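Local coordinates for protein methylaspartate ammonia-lyase (Citrobacter amalonaticus, PDB 1KKO) that catalyses the reversible, magnesium-dependent anti elimination of ammonia from L-threo-3-methylaspartate to give mesaconate, probably as a step of glutamate degradation, at residues V181-I185 with R221-R226. Sequence-based numbering, arbitrary orientation.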
loop_
_atom_site.group_PDB
_atom_site.type_symbol
_atom_site.label_atom_id
_atom_site.label_comp_id
_atom_site.label_asym_id
_atom_site.label_seq_id
_atom_site.Cartn_x
_atom_site.Cartn_y
_atom_site.Cartn_z
ATOM N N VAL A 181 -14.168 8.507 3.507
ATOM C CA VAL A 181 -14.376 9.892 3.114
ATOM C C VAL A 181 -13.607 10.822 4.051
ATOM O O VAL A 181 -12.957 11.770 3.609
ATOM C CB VAL A 181 -15.880 10.236 3.068
ATOM C CG1 VAL A 181 -16.124 11.740 3.072
ATOM C CG2 VAL A 181 -16.498 9.619 1.832
ATOM N N ASP A 182 -13.665 10.546 5.349
ATOM C CA ASP A 182 -12.922 11.358 6.311
ATOM C C ASP A 182 -11.428 11.312 6.013
ATOM O O ASP A 182 -10.755 12.344 6.034
ATOM C CB ASP A 182 -13.147 10.874 7.739
ATOM C CG ASP A 182 -14.552 11.105 8.227
ATOM O OD1 ASP A 182 -15.332 11.792 7.532
ATOM O OD2 ASP A 182 -14.952 10.615 9.310
ATOM N N LYS A 183 -10.911 10.113 5.740
ATOM C CA LYS A 183 -9.508 9.953 5.383
ATOM C C LYS A 183 -9.160 10.804 4.175
ATOM O O LYS A 183 -8.150 11.497 4.148
ATOM C CB LYS A 183 -9.206 8.499 5.026
ATOM C CG LYS A 183 -9.200 7.512 6.161
ATOM C CD LYS A 183 -8.738 6.179 5.593
ATOM C CE LYS A 183 -8.599 5.070 6.611
ATOM N NZ LYS A 183 -8.235 3.812 5.882
HETATM N N MSE A 184 -10.022 10.748 3.174
HETATM C CA MSE A 184 -9.792 11.455 1.925
HETATM C C MSE A 184 -9.832 12.967 2.100
HETATM O O MSE A 184 -9.047 13.682 1.485
HETATM C CB MSE A 184 -10.790 10.987 0.885
HETATM C CG MSE A 184 -10.417 9.622 0.360
HETATM SE SE MSE A 184 -11.725 8.864 -0.827
HETATM C CE MSE A 184 -11.446 7.006 -0.508
ATOM N N ILE A 185 -10.726 13.448 2.957
ATOM C CA ILE A 185 -10.776 14.880 3.247
ATOM C C ILE A 185 -9.500 15.290 3.989
ATOM O O ILE A 185 -8.869 16.297 3.656
ATOM C CB ILE A 185 -12.020 15.240 4.079
ATOM C CG1 ILE A 185 -13.291 15.022 3.261
ATOM C CG2 ILE A 185 -11.924 16.671 4.585
ATOM C CD1 ILE A 185 -14.544 14.919 4.094
ATOM N N ARG A 221 -20.267 16.448 4.604
ATOM C CA ARG A 221 -19.064 16.055 5.325
ATOM C C ARG A 221 -17.863 16.839 4.835
ATOM O O ARG A 221 -17.048 17.306 5.626
ATOM C CB ARG A 221 -18.803 14.560 5.151
ATOM C CG ARG A 221 -17.818 13.985 6.145
ATOM C CD ARG A 221 -18.354 13.958 7.572
ATOM N NE ARG A 221 -17.489 13.211 8.473
ATOM C CZ ARG A 221 -17.648 13.160 9.786
ATOM N NH1 ARG A 221 -18.648 13.815 10.371
ATOM N NH2 ARG A 221 -16.802 12.461 10.523
ATOM N N ILE A 222 -17.752 16.964 3.518
ATOM C CA ILE A 222 -16.673 17.724 2.902
ATOM C C ILE A 222 -16.735 19.185 3.340
ATOM O O ILE A 222 -15.734 19.741 3.777
ATOM C CB ILE A 222 -16.731 17.599 1.362
ATOM C CG1 ILE A 222 -16.357 16.176 0.934
ATOM C CG2 ILE A 222 -15.812 18.618 0.703
ATOM C CD1 ILE A 222 -16.810 15.828 -0.474
ATOM N N LEU A 223 -17.912 19.795 3.227
ATOM C CA LEU A 223 -18.068 21.202 3.584
ATOM C C LEU A 223 -17.850 21.434 5.080
ATOM O O LEU A 223 -17.347 22.486 5.473
ATOM C CB LEU A 223 -19.434 21.731 3.127
ATOM C CG LEU A 223 -19.619 21.763 1.603
ATOM C CD1 LEU A 223 -21.054 22.110 1.231
ATOM C CD2 LEU A 223 -18.645 22.736 0.963
ATOM N N SER A 224 -18.191 20.447 5.905
ATOM C CA SER A 224 -18.013 20.552 7.358
ATOM C C SER A 224 -16.562 20.358 7.815
ATOM O O SER A 224 -16.048 21.129 8.628
ATOM C CB SER A 224 -18.888 19.517 8.068
ATOM O OG SER A 224 -18.673 19.544 9.469
ATOM N N LEU A 225 -15.905 19.324 7.293
ATOM C CA LEU A 225 -14.566 18.949 7.754
ATOM C C LEU A 225 -13.393 19.671 7.086
ATOM O O LEU A 225 -12.306 19.743 7.662
ATOM C CB LEU A 225 -14.368 17.435 7.600
ATOM C CG LEU A 225 -14.950 16.540 8.695
ATOM C CD1 LEU A 225 -16.439 16.750 8.855
ATOM C CD2 LEU A 225 -14.637 15.083 8.383
ATOM N N ARG A 226 -13.583 20.198 5.881
ATOM C CA ARG A 226 -12.460 20.801 5.165
ATOM C C ARG A 226 -11.816 21.938 5.958
ATOM O O ARG A 226 -12.511 22.732 6.599
ATOM C CB ARG A 226 -12.881 21.286 3.782
ATOM C CG ARG A 226 -13.815 22.473 3.785
ATOM C CD ARG A 226 -14.278 22.859 2.402
ATOM N NE ARG A 226 -15.276 23.920 2.449
ATOM C CZ ARG A 226 -15.883 24.426 1.387
ATOM N NH1 ARG A 226 -15.605 23.978 0.170
ATOM N NH2 ARG A 226 -16.782 25.391 1.541
#
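Two outer helices of the TIM barrel, 179-186 and 209-225, on either side of strand 191-194 in sequence, meet here in a helix-helix contact that joins a bidentate salt bridge to an apolar patch. It illustrates how neighbouring helices around a beta/alpha barrel can run side by side: the axes of the two short segments approach to 10.3 Å, and their N-to-C directions diverge by 47°. The guanidinium of Arg221 meets the carboxylate of Asp182 edge-on, Arg221 NE donating to Asp182 OD1 at 2.7 Å and Arg221 NH2 to Asp182 OD2 at 2.9 Å, both nearly straight. Next to this pair along the interface, Ile185 fills the space between the helices. Ile185 CD1 lies 3.7 Å from Ile222 CA and 3.9 Å from Ile222 CG1, while Ile185 CG2 touches Leu225 CB at 4.0 Å, just before the chain leaves helical geometry at Arg226. Val181, one turn before Ile185, adds its CG1 against the aliphatic part of Arg221, 4.2 Å from Arg221 CG. The ion pair also borders the dimer interface: Arg221 forms a further salt bridge with Asp30 of the second subunit, and Asp182 accepts a hydrogen bond from the backbone of Phe32 of that subunit. On the barrel side, Val181 and Ile222 rest on strand 191-194, through Pro193 and Leu192 respectively, so both helices pack against the strand that lies between them in sequence.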